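Local structure of alpha-1,3-glucanase (Paenibacillus glycanilyticus, 6K0P) at residues Asp254-Ile259 with Pro284-Gly290; Phe306-Gly312 with Phe329-Met335; Asp483-Tyr489 with Val512-Ser518. The protein hydrolyses alpha-1,3-glucosidic linkages of alpha-1,3-glucan, acting as a glycoside hydrolase of family 87. The protein carries 1 engineered substitution. Where two conformers were deposited one is given. Numbering follows the deposited sequence.

Contact 1. Residues Asp254-Ile259 with Pro284-Gly290. With GLC (alpha-D-glucopyranose), chain B.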
loop_
_atom_site.group_PDB
_atom_site.type_symbol
_atom_site.label_atom_id
_atom_site.label_comp_id
_atom_site.label_asym_id
_atom_site.label_seq_id
_atom_site.Cartn_x
_atom_site.Cartn_y
_atom_site.Cartn_z
ATOM N N ASP A 254 -0.181 -20.760 4.338
ATOM C CA ASP A 254 0.921 -19.964 4.879
ATOM C C ASP A 254 2.209 -20.508 4.282
ATOM O O ASP A 254 2.748 -21.514 4.751
ATOM C CB ASP A 254 0.919 -20.092 6.397
ATOM C CG ASP A 254 1.876 -19.128 7.093
ATOM O OD1 ASP A 254 2.311 -18.123 6.485
ATOM O OD2 ASP A 254 2.181 -19.391 8.285
ATOM N N VAL A 255 2.691 -19.866 3.218
ATOM C CA VAL A 255 3.843 -20.343 2.470
ATOM C C VAL A 255 4.784 -19.175 2.236
ATOM O O VAL A 255 4.414 -18.009 2.394
ATOM C CB VAL A 255 3.440 -21.017 1.137
ATOM C CG1 VAL A 255 2.509 -22.194 1.415
ATOM C CG2 VAL A 255 2.778 -20.004 0.205
ATOM N N GLY A 256 6.028 -19.497 1.890
ATOM C CA GLY A 256 7.015 -18.464 1.654
ATOM C C GLY A 256 8.318 -18.814 2.329
ATOM O O GLY A 256 8.720 -19.978 2.313
ATOM N N PHE A 257 8.978 -17.825 2.925
ATOM C CA PHE A 257 10.256 -18.033 3.591
ATOM C C PHE A 257 10.153 -17.668 5.062
ATOM O O PHE A 257 9.357 -16.814 5.460
ATOM C CB PHE A 257 11.369 -17.199 2.940
ATOM C CG PHE A 257 11.682 -17.623 1.533
ATOM C CD1 PHE A 257 12.441 -18.753 1.283
ATOM C CD2 PHE A 257 11.175 -16.907 0.460
ATOM C CE1 PHE A 257 12.701 -19.156 -0.015
ATOM C CE2 PHE A 257 11.441 -17.296 -0.835
ATOM C CZ PHE A 257 12.203 -18.421 -1.076
ATOM N N ASN A 258 10.965 -18.341 5.875
ATOM C CA ASN A 258 11.097 -18.013 7.284
ATOM C C ASN A 258 12.586 -18.037 7.599
ATOM O O ASN A 258 13.236 -19.078 7.456
ATOM C CB ASN A 258 10.319 -19.013 8.156
ATOM C CG ASN A 258 10.282 -18.614 9.623
ATOM O OD1 ASN A 258 11.269 -18.118 10.162
ATOM N ND2 ASN A 258 9.143 -18.845 10.282
ATOM N N ILE A 259 13.127 -16.885 7.982
ATOM C CA ILE A 259 14.566 -16.681 8.118
ATOM C C ILE A 259 14.936 -16.815 9.592
ATOM O O ILE A 259 14.598 -15.947 10.406
ATOM C CB ILE A 259 14.979 -15.310 7.567
ATOM C CG1 ILE A 259 14.434 -15.125 6.140
ATOM C CG2 ILE A 259 16.506 -15.163 7.608
ATOM C CD1 ILE A 259 14.774 -13.775 5.512
ATOM N N PRO A 284 -0.935 -16.290 10.556
ATOM C CA PRO A 284 -0.206 -16.726 9.361
ATOM C C PRO A 284 -0.358 -15.701 8.243
ATOM O O PRO A 284 -1.125 -14.746 8.338
ATOM C CB PRO A 284 -0.930 -18.026 8.987
ATOM C CG PRO A 284 -2.337 -17.805 9.445
ATOM C CD PRO A 284 -2.193 -17.039 10.742
ATOM N N GLY A 285 0.392 -15.914 7.167
ATOM C CA GLY A 285 0.144 -15.197 5.931
ATOM C C GLY A 285 1.159 -14.154 5.520
ATOM O O GLY A 285 0.913 -13.436 4.542
ATOM N N LYS A 286 2.285 -14.040 6.212
ATOM C CA LYS A 286 3.339 -13.140 5.764
ATOM C C LYS A 286 4.249 -13.911 4.820
ATOM O O LYS A 286 4.668 -15.031 5.134
ATOM C CB LYS A 286 4.138 -12.599 6.950
ATOM C CG LYS A 286 3.334 -11.668 7.844
ATOM C CD LYS A 286 2.703 -12.397 9.029
ATOM C CE LYS A 286 2.042 -11.391 9.956
ATOM N NZ LYS A 286 1.464 -12.047 11.170
ATOM N N PHE A 287 4.531 -13.331 3.647
ATOM C CA PHE A 287 5.376 -14.043 2.690
ATOM C C PHE A 287 6.739 -14.363 3.292
ATOM O O PHE A 287 7.250 -15.479 3.136
ATOM C CB PHE A 287 5.533 -13.255 1.386
ATOM C CG PHE A 287 6.581 -13.829 0.464
ATOM C CD1 PHE A 287 6.462 -15.128 -0.019
ATOM C CD2 PHE A 287 7.677 -13.077 0.087
ATOM C CE1 PHE A 287 7.433 -15.659 -0.853
ATOM C CE2 PHE A 287 8.648 -13.600 -0.763
ATOM C CZ PHE A 287 8.528 -14.890 -1.223
ATOM N N ILE A 288 7.334 -13.406 3.995
ATOM C CA ILE A 288 8.600 -13.606 4.692
ATOM C C ILE A 288 8.340 -13.445 6.181
ATOM O O ILE A 288 7.830 -12.404 6.621
ATOM C CB ILE A 288 9.679 -12.618 4.222
ATOM C CG1 ILE A 288 10.050 -12.879 2.763
ATOM C CG2 ILE A 288 10.924 -12.717 5.117
ATOM C CD1 ILE A 288 10.794 -11.716 2.109
ATOM N N ASP A 289 8.682 -14.474 6.953
ATOM C CA ASP A 289 8.794 -14.377 8.399
ATOM C C ASP A 289 10.265 -14.234 8.753
ATOM O O ASP A 289 11.130 -14.876 8.146
ATOM C CB ASP A 289 8.253 -15.642 9.067
ATOM C CG ASP A 289 6.784 -15.866 8.792
ATOM O OD1 ASP A 289 5.983 -14.975 9.113
ATOM O OD2 ASP A 289 6.444 -16.937 8.259
ATOM N N GLY A 290 10.547 -13.384 9.727
ATOM C CA GLY A 290 11.920 -13.220 10.163
ATOM C C GLY A 290 11.971 -12.479 11.475
ATOM O O GLY A 290 12.464 -11.349 11.539
HETATM C C1 GLC B . -3.329 -7.927 13.335
HETATM C C2 GLC B . -2.518 -8.810 14.263
HETATM C C3 GLC B . -1.115 -8.951 13.720
HETATM C C4 GLC B . -1.149 -9.436 12.276
HETATM C C5 GLC B . -1.952 -8.471 11.446
HETATM C C6 GLC B . -2.173 -8.957 10.022
HETATM O O1 GLC B . -2.800 -6.652 13.467
HETATM O O2 GLC B . -2.561 -8.221 15.567
HETATM O O3 GLC B . -0.482 -9.991 14.443
HETATM O O4 GLC B . 0.143 -9.517 11.731
HETATM O O5 GLC B . -3.221 -8.343 12.007
HETATM O O6 GLC B . -2.737 -10.234 9.914
HETATM O O HOH W 1 3.420 -15.980 8.186
#
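Two parallel strands of successive coils meet here, and three short backbone bonds pair them: Phe257 N donates to Phe287 O (2.9 Å), Asp289 N to Phe257 O (2.9 Å) and Ile259 N to Asp289 O (2.8 Å). The alternate amides of the 254-259 segment face the other way, where Gly256 and Asn258 pair with strand 224-227. Gly256 CA passes 3.3 Å from Phe287 O, and a CB on it would clash with that same carbonyl. Ahead of the paired strands, Asp254 OD1 accepts from Gly285 N (3.0 Å). Lys286 N donates to water 1 (3.0 Å), which lies within donating distance of Asp254 OD1 (3.0 Å) and Asp289 OD1 (2.9 Å), with more acceptors around it than protons to give. Asp289 OD2 has a charged partner in Lys224, whose NZ also serves the carbonyls of Phe257 and Lys286. Apolar side chains pack elsewhere: Phe257 CD2 lies 3.7 Å from Phe287 CZ, and Ile259 CD1 4.0 Å from Ile288 CG2. Lys286 points away from this pairing; its NZ donates to O4 of the chain B glucose (2.9 Å) and to Gly283 O. Stacked parallel strands with a corner at Phe287-Ile288 are characteristic of the right-handed parallel beta-helix of pectate-lyase-like enzymes, here contributing Lys286 to a glycan pocket.

Contact 2. Residues Phe306-Gly312 with Phe329-Met335. Engineered in segment 329-335: Ala331 (natural residue Asp). With GLC (alpha-D-glucopyranose), chain B; GLC (alpha-D-glucopyranose), chain C.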
loop_
_atom_site.group_PDB
_atom_site.type_symbol
_atom_site.label_atom_id
_atom_site.label_comp_id
_atom_site.label_asym_id
_atom_site.label_seq_id
_atom_site.Cartn_x
_atom_site.Cartn_y
_atom_site.Cartn_z
ATOM N N PHE A 306 -0.800 -12.348 -0.395
ATOM C CA PHE A 306 -0.478 -12.730 0.970
ATOM C C PHE A 306 -1.194 -11.779 1.914
ATOM O O PHE A 306 -1.793 -10.783 1.492
ATOM C CB PHE A 306 1.044 -12.701 1.199
ATOM C CG PHE A 306 1.767 -13.811 0.486
ATOM C CD1 PHE A 306 2.177 -13.659 -0.835
ATOM C CD2 PHE A 306 1.996 -15.024 1.120
ATOM C CE1 PHE A 306 2.824 -14.691 -1.502
ATOM C CE2 PHE A 306 2.642 -16.059 0.458
ATOM C CZ PHE A 306 3.054 -15.895 -0.854
ATOM N N VAL A 307 -1.142 -12.098 3.207
ATOM C CA VAL A 307 -1.650 -11.156 4.198
ATOM C C VAL A 307 -0.726 -9.945 4.286
ATOM O O VAL A 307 -1.176 -8.795 4.207
ATOM C CB VAL A 307 -1.876 -11.854 5.552
ATOM C CG1 VAL A 307 -2.420 -10.855 6.582
ATOM C CG2 VAL A 307 -2.866 -13.005 5.378
ATOM N N CYS A 308 0.589 -10.187 4.374
ATOM C CA CYS A 308 1.584 -9.120 4.347
ATOM C C CYS A 308 2.801 -9.597 3.576
ATOM O O CYS A 308 3.011 -10.803 3.407
ATOM C CB CYS A 308 2.112 -8.762 5.748
ATOM S SG CYS A 308 0.858 -8.501 7.006
ATOM N N LEU A 309 3.640 -8.636 3.159
ATOM C CA LEU A 309 4.999 -8.994 2.753
ATOM C C LEU A 309 5.841 -9.354 3.968
ATOM O O LEU A 309 6.446 -10.429 4.016
ATOM C CB LEU A 309 5.663 -7.870 1.948
ATOM C CG LEU A 309 7.179 -8.052 1.720
ATOM C CD1 LEU A 309 7.505 -9.414 1.087
ATOM C CD2 LEU A 309 7.768 -6.920 0.866
ATOM N N TYR A 310 5.883 -8.473 4.967
ATOM C CA TYR A 310 6.768 -8.671 6.106
ATOM C C TYR A 310 6.236 -7.897 7.303
ATOM O O TYR A 310 5.773 -6.758 7.161
ATOM C CB TYR A 310 8.197 -8.214 5.785
ATOM C CG TYR A 310 9.152 -8.477 6.923
ATOM C CD1 TYR A 310 9.529 -9.775 7.245
ATOM C CD2 TYR A 310 9.647 -7.437 7.695
ATOM C CE1 TYR A 310 10.391 -10.034 8.302
ATOM C CE2 TYR A 310 10.520 -7.686 8.740
ATOM C CZ TYR A 310 10.878 -8.983 9.045
ATOM O OH TYR A 310 11.722 -9.227 10.110
ATOM N N TRP A 311 6.330 -8.523 8.482
ATOM C CA TRP A 311 5.881 -7.953 9.752
ATOM C C TRP A 311 7.041 -8.154 10.720
ATOM O O TRP A 311 7.158 -9.214 11.344
ATOM C CB TRP A 311 4.624 -8.667 10.224
ATOM C CG TRP A 311 3.991 -8.091 11.454
ATOM C CD1 TRP A 311 4.435 -8.210 12.747
ATOM C CD2 TRP A 311 2.783 -7.334 11.512
ATOM N NE1 TRP A 311 3.574 -7.558 13.603
ATOM C CE2 TRP A 311 2.555 -7.008 12.869
ATOM C CE3 TRP A 311 1.877 -6.881 10.546
ATOM C CZ2 TRP A 311 1.452 -6.262 13.283
ATOM C CZ3 TRP A 311 0.779 -6.148 10.955
ATOM C CH2 TRP A 311 0.577 -5.839 12.317
ATOM N N GLY A 312 7.893 -7.136 10.835
ATOM C CA GLY A 312 9.088 -7.265 11.649
ATOM C C GLY A 312 8.779 -7.149 13.127
ATOM O O GLY A 312 7.885 -6.417 13.542
ATOM N N PHE A 329 -3.866 -8.731 1.834
ATOM C CA PHE A 329 -5.066 -8.728 2.657
ATOM C C PHE A 329 -4.910 -7.995 3.978
ATOM O O PHE A 329 -5.917 -7.754 4.654
ATOM C CB PHE A 329 -5.628 -10.147 2.794
ATOM C CG PHE A 329 -6.173 -10.649 1.494
ATOM C CD1 PHE A 329 -7.488 -10.382 1.135
ATOM C CD2 PHE A 329 -5.346 -11.277 0.579
ATOM C CE1 PHE A 329 -7.981 -10.786 -0.091
ATOM C CE2 PHE A 329 -5.834 -11.685 -0.656
ATOM C CZ PHE A 329 -7.153 -11.435 -0.985
ATOM N N ALA A 330 -3.690 -7.598 4.328
ATOM C CA ALA A 330 -3.457 -6.683 5.437
ATOM C C ALA A 330 -2.278 -5.782 5.092
ATOM O O ALA A 330 -2.076 -5.454 3.918
ATOM C CB ALA A 330 -3.256 -7.438 6.757
ATOM N N ALA A 331 -1.489 -5.394 6.095
ATOM C CA ALA A 331 -0.413 -4.427 5.899
ATOM C C ALA A 331 0.619 -4.926 4.890
ATOM O O ALA A 331 0.832 -6.128 4.727
ATOM C CB ALA A 331 0.280 -4.143 7.238
ATOM N N GLY A 332 1.273 -3.989 4.205
ATOM C CA GLY A 332 2.332 -4.356 3.271
ATOM C C GLY A 332 3.624 -4.708 3.992
ATOM O O GLY A 332 4.047 -5.872 4.025
ATOM N N ILE A 333 4.263 -3.694 4.573
ATOM C CA ILE A 333 5.424 -3.878 5.439
ATOM C C ILE A 333 5.142 -3.155 6.744
ATOM O O ILE A 333 4.784 -1.970 6.733
ATOM C CB ILE A 333 6.725 -3.325 4.826
ATOM C CG1 ILE A 333 7.095 -4.062 3.536
ATOM C CG2 ILE A 333 7.859 -3.429 5.844
ATOM C CD1 ILE A 333 8.311 -3.473 2.820
ATOM N N ASN A 334 5.299 -3.865 7.861
ATOM C CA ASN A 334 5.212 -3.272 9.187
ATOM C C ASN A 334 6.474 -3.677 9.929
ATOM O O ASN A 334 6.977 -4.787 9.744
ATOM C CB ASN A 334 3.974 -3.791 9.931
ATOM C CG ASN A 334 3.642 -2.984 11.185
ATOM O OD1 ASN A 334 4.293 -1.989 11.502
ATOM N ND2 ASN A 334 2.613 -3.421 11.900
ATOM N N MET A 335 7.022 -2.757 10.711
ATOM C CA MET A 335 8.194 -3.031 11.531
ATOM C C MET A 335 7.827 -2.657 12.953
ATOM O O MET A 335 7.474 -1.505 13.213
ATOM C CB MET A 335 9.393 -2.217 11.036
ATOM C CG MET A 335 9.751 -2.488 9.576
ATOM S SD MET A 335 10.254 -4.196 9.259
ATOM C CE MET A 335 11.821 -4.169 10.062
HETATM C C1 GLC B . -3.329 -7.927 13.335
HETATM C C2 GLC B . -2.518 -8.810 14.263
HETATM C C3 GLC B . -1.115 -8.951 13.720
HETATM C C4 GLC B . -1.149 -9.436 12.276
HETATM C C5 GLC B . -1.952 -8.471 11.446
HETATM C C6 GLC B . -2.173 -8.957 10.022
HETATM O O1 GLC B . -2.800 -6.652 13.467
HETATM O O2 GLC B . -2.561 -8.221 15.567
HETATM O O3 GLC B . -0.482 -9.991 14.443
HETATM O O4 GLC B . 0.143 -9.517 11.731
HETATM O O5 GLC B . -3.221 -8.343 12.007
HETATM O O6 GLC B . -2.737 -10.234 9.914
HETATM C C1 GLC C . 0.924 -9.694 14.789
HETATM C C2 GLC C . 1.572 -10.938 15.387
HETATM C C3 GLC C . 1.046 -11.129 16.806
HETATM C C4 GLC C . 1.267 -9.864 17.633
HETATM C C5 GLC C . 0.659 -8.664 16.903
HETATM C C6 GLC C . 0.863 -7.341 17.643
HETATM O O2 GLC C . 1.240 -12.060 14.594
HETATM O O3 GLC C . 1.664 -12.245 17.415
HETATM O O4 GLC C . 0.666 -10.021 18.902
HETATM O O5 GLC C . 1.216 -8.568 15.603
HETATM O O6 GLC C . 2.239 -7.101 17.865
#
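The rotamers along Phe306-Gly312 and Phe329-Met335 sort their side chains between sugar and core. Trp311 takes the t rotamer with chi2 at -75°, which lays its indole beside Asn334, also t: Asn334 CB sits over the six-membered ring, 4.1 Å from its centroid, in a CH-pi contact. The opposite indole face meets the chain B glucose, with Trp311 CE3 3.4 Å from its O4, while Trp311 NE1 lies 3.3 Å from O5 of the chain C glucose. Val307 is t, with CG1 3.5 Å from Ala330 CB; Val307 CG1 is also 3.4 Å from GLC O6 of chain B. Inward, Leu309 (t, p) rests CD2 4.0 Å from Ile333 CG1. Tyr310, t, offers its ring edge to Met335, whose m, m, m chain folds back to place SD 3.5 Å from Tyr310 CE2, a Met-aromatic contact; the Tyr310 hydroxyl bonds to Gly290 O. Gly312, without a side chain, avoids a clash with that sulfur. Backbone bonds hold the parallel register, among them Asn334 N to Tyr310 O (3.0 Å) and Gly312 N to Asn334 O (2.7 Å). Engineered Ala331, in place of the natural Asp, leaves a methyl 4.3 Å from Trp311 CZ3. The chemistry is thus divided: aliphatic, aromatic and sulfur contacts pack around Leu309, Tyr310, Ile333 and Met335, while an indole backed by Asn334 borders the sugar site, a glucose oxygen over its opposite face.

Contact 3. Residues Asp483-Tyr489 with Val512-Ser518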
loop_
_atom_site.group_PDB
_atom_site.type_symbol
_atom_site.label_atom_id
_atom_site.label_comp_id
_atom_site.label_asym_id
_atom_site.label_seq_id
_atom_site.Cartn_x
_atom_site.Cartn_y
_atom_site.Cartn_z
ATOM N N ASP A 483 2.163 18.217 -0.205
ATOM C CA ASP A 483 1.048 18.670 -1.022
ATOM C C ASP A 483 -0.110 17.704 -0.825
ATOM O O ASP A 483 0.034 16.497 -1.060
ATOM C CB ASP A 483 1.450 18.750 -2.490
ATOM C CG ASP A 483 2.489 19.812 -2.729
ATOM O OD1 ASP A 483 2.260 20.954 -2.295
ATOM O OD2 ASP A 483 3.549 19.503 -3.308
ATOM N N ILE A 484 -1.250 18.235 -0.399
ATOM C CA ILE A 484 -2.446 17.443 -0.124
ATOM C C ILE A 484 -3.500 17.886 -1.128
ATOM O O ILE A 484 -4.000 19.020 -1.063
ATOM C CB ILE A 484 -2.929 17.621 1.320
ATOM C CG1 ILE A 484 -1.895 17.029 2.284
ATOM C CG2 ILE A 484 -4.286 16.969 1.514
ATOM C CD1 ILE A 484 -2.112 17.405 3.744
ATOM N N ASN A 485 -3.822 17.013 -2.072
ATOM C CA ASN A 485 -4.702 17.362 -3.179
ATOM C C ASN A 485 -6.021 16.629 -3.030
ATOM O O ASN A 485 -6.036 15.398 -2.921
ATOM C CB ASN A 485 -4.049 16.992 -4.508
ATOM C CG ASN A 485 -2.764 17.745 -4.737
ATOM O OD1 ASN A 485 -2.734 18.975 -4.656
ATOM N ND2 ASN A 485 -1.690 17.014 -5.003
ATOM N N ASN A 486 -7.119 17.385 -3.029
ATOM C CA ASN A 486 -8.465 16.832 -3.021
ATOM C C ASN A 486 -8.662 15.767 -1.938
ATOM O O ASN A 486 -9.161 14.673 -2.220
ATOM C CB ASN A 486 -8.795 16.269 -4.398
ATOM C CG ASN A 486 -10.270 15.952 -4.581
ATOM O OD1 ASN A 486 -11.126 16.445 -3.844
ATOM N ND2 ASN A 486 -10.572 15.117 -5.572
ATOM N N PRO A 487 -8.275 16.044 -0.691
ATOM C CA PRO A 487 -8.551 15.072 0.372
ATOM C C PRO A 487 -10.053 14.902 0.510
ATOM O O PRO A 487 -10.822 15.827 0.232
ATOM C CB PRO A 487 -7.958 15.732 1.619
ATOM C CG PRO A 487 -8.097 17.200 1.357
ATOM C CD PRO A 487 -7.864 17.352 -0.137
ATOM N N VAL A 488 -10.467 13.708 0.949
ATOM C CA VAL A 488 -11.896 13.410 1.054
ATOM C C VAL A 488 -12.609 14.462 1.898
ATOM O O VAL A 488 -13.682 14.956 1.526
ATOM C CB VAL A 488 -12.118 11.984 1.593
ATOM C CG1 VAL A 488 -13.618 11.677 1.714
ATOM C CG2 VAL A 488 -11.442 10.975 0.675
ATOM N N TYR A 489 -12.010 14.838 3.032
ATOM C CA TYR A 489 -12.636 15.748 3.984
ATOM C C TYR A 489 -11.736 16.911 4.388
ATOM O O TYR A 489 -12.155 18.073 4.307
ATOM C CB TYR A 489 -13.024 14.981 5.246
ATOM C CG TYR A 489 -14.094 13.934 5.047
ATOM C CD1 TYR A 489 -15.331 14.270 4.512
ATOM C CD2 TYR A 489 -13.876 12.612 5.422
ATOM C CE1 TYR A 489 -16.320 13.312 4.347
ATOM C CE2 TYR A 489 -14.853 11.650 5.262
ATOM C CZ TYR A 489 -16.075 12.009 4.726
ATOM O OH TYR A 489 -17.055 11.058 4.568
ATOM N N VAL A 512 3.294 23.415 3.393
ATOM C CA VAL A 512 2.220 22.472 3.111
ATOM C C VAL A 512 1.149 23.195 2.310
ATOM O O VAL A 512 0.757 24.313 2.661
ATOM C CB VAL A 512 1.641 21.865 4.402
ATOM C CG1 VAL A 512 0.401 21.030 4.103
ATOM C CG2 VAL A 512 2.700 21.014 5.092
ATOM N N ASN A 513 0.684 22.563 1.235
ATOM C CA ASN A 513 -0.425 23.060 0.435
ATOM C C ASN A 513 -1.588 22.088 0.564
ATOM O O ASN A 513 -1.409 20.876 0.382
ATOM C CB ASN A 513 -0.012 23.196 -1.031
ATOM C CG ASN A 513 1.088 24.205 -1.218
ATOM O OD1 ASN A 513 0.964 25.352 -0.791
ATOM N ND2 ASN A 513 2.187 23.782 -1.831
ATOM N N ILE A 514 -2.761 22.609 0.902
ATOM C CA ILE A 514 -3.971 21.809 1.053
ATOM C C ILE A 514 -4.976 22.328 0.036
ATOM O O ILE A 514 -5.518 23.430 0.196
ATOM C CB ILE A 514 -4.535 21.888 2.477
ATOM C CG1 ILE A 514 -3.506 21.357 3.490
ATOM C CG2 ILE A 514 -5.846 21.109 2.568
ATOM C CD1 ILE A 514 -3.725 21.856 4.919
ATOM N N ASN A 515 -5.232 21.544 -1.007
ATOM C CA ASN A 515 -5.959 22.019 -2.181
ATOM C C ASN A 515 -7.318 21.345 -2.277
ATOM O O ASN A 515 -7.406 20.113 -2.307
ATOM C CB ASN A 515 -5.151 21.740 -3.446
ATOM C CG ASN A 515 -3.808 22.426 -3.426
ATOM O OD1 ASN A 515 -3.715 23.625 -3.150
ATOM N ND2 ASN A 515 -2.750 21.665 -3.691
ATOM N N ASN A 516 -8.375 22.157 -2.322
ATOM C CA ASN A 516 -9.747 21.695 -2.509
ATOM C C ASN A 516 -10.211 20.645 -1.498
ATOM O O ASN A 516 -10.852 19.667 -1.896
ATOM C CB ASN A 516 -9.932 21.146 -3.929
ATOM C CG ASN A 516 -9.351 22.060 -4.989
ATOM O OD1 ASN A 516 -9.695 23.239 -5.058
ATOM N ND2 ASN A 516 -8.454 21.526 -5.809
ATOM N N PRO A 517 -9.970 20.807 -0.195
ATOM C CA PRO A 517 -10.590 19.876 0.760
ATOM C C PRO A 517 -12.094 20.114 0.808
ATOM O O PRO A 517 -12.551 21.258 0.815
ATOM C CB PRO A 517 -9.926 20.247 2.090
ATOM C CG PRO A 517 -9.648 21.710 1.957
ATOM C CD PRO A 517 -9.337 21.951 0.497
ATOM N N SER A 518 -12.871 19.029 0.839
ATOM C CA SER A 518 -14.321 19.181 0.725
ATOM C C SER A 518 -14.917 19.899 1.927
ATOM O O SER A 518 -15.944 20.580 1.796
ATOM C CB SER A 518 -15.000 17.827 0.517
ATOM O OG SER A 518 -15.139 17.118 1.737
HETATM O O HOH W 2 0.147 22.360 -4.319
#
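Equivalent residues lie over one another as the chain passes from one coil to the next, so that from Ile484 to Pro487 each residue lies against its like. Inside, Ile484 CD1 drops into the notch between Val512 and Ile514, 4.4 Å from Val512 CG1 and 4.2 Å from Ile514 CG1. On the other face the m rotamers repeat: Asn513 ND2 donates to Asp483 OD1 (2.9 Å) and Asn515 ND2 to Asn485 OD1 (2.9 Å), with water 2 between Asp483 OD1 and Asn515 ND2. Asn486 and Asn516 both adopt left-handed helical backbone angles, bending the two chains out of their strands at the same level. The prolines that follow pack together, Pro487 CG 3.6 Å from Pro517 CB. Beyond them Ser518 OG donates to Val488 O (2.6 Å). Between the strands, Ile484 N donates to Asn513 O and Asn515 N to Ile484 O, each 2.8 Å. The side-chain hydrogen bonding runs on to both neighbours, from Asn485 to Asp440 and from Asn515 to Asn547, so this pair is one step of a parallel beta-helix, flanked by strands 437-446 and 544-547 and with Leu492 of strand 490-496 packed against both isoleucines.

All three contacts join neighbouring coils of the same parallel beta-helix, in series along the chain. Contacts 1 and 2 are adjacent, their centres 10 Å apart: strands 286-289 and 308-313 are neighbours, joined by Gly285 O to Val307 N (2.8 Å) and Gly290 O to Tyr310 OH (2.7 Å). Together they wall one glycan pocket, Lys286 of contact 1 hydrogen-bonding the chain B glucose, while Val307, Trp311 and Ala330 of contact 2 line it; a cation-pi contact couples Lys286 to Trp311. Contact 3 stands apart, its centre about 28 Å from that of contact 2 and 38 Å from that of contact 1, and contributes nothing to this pocket.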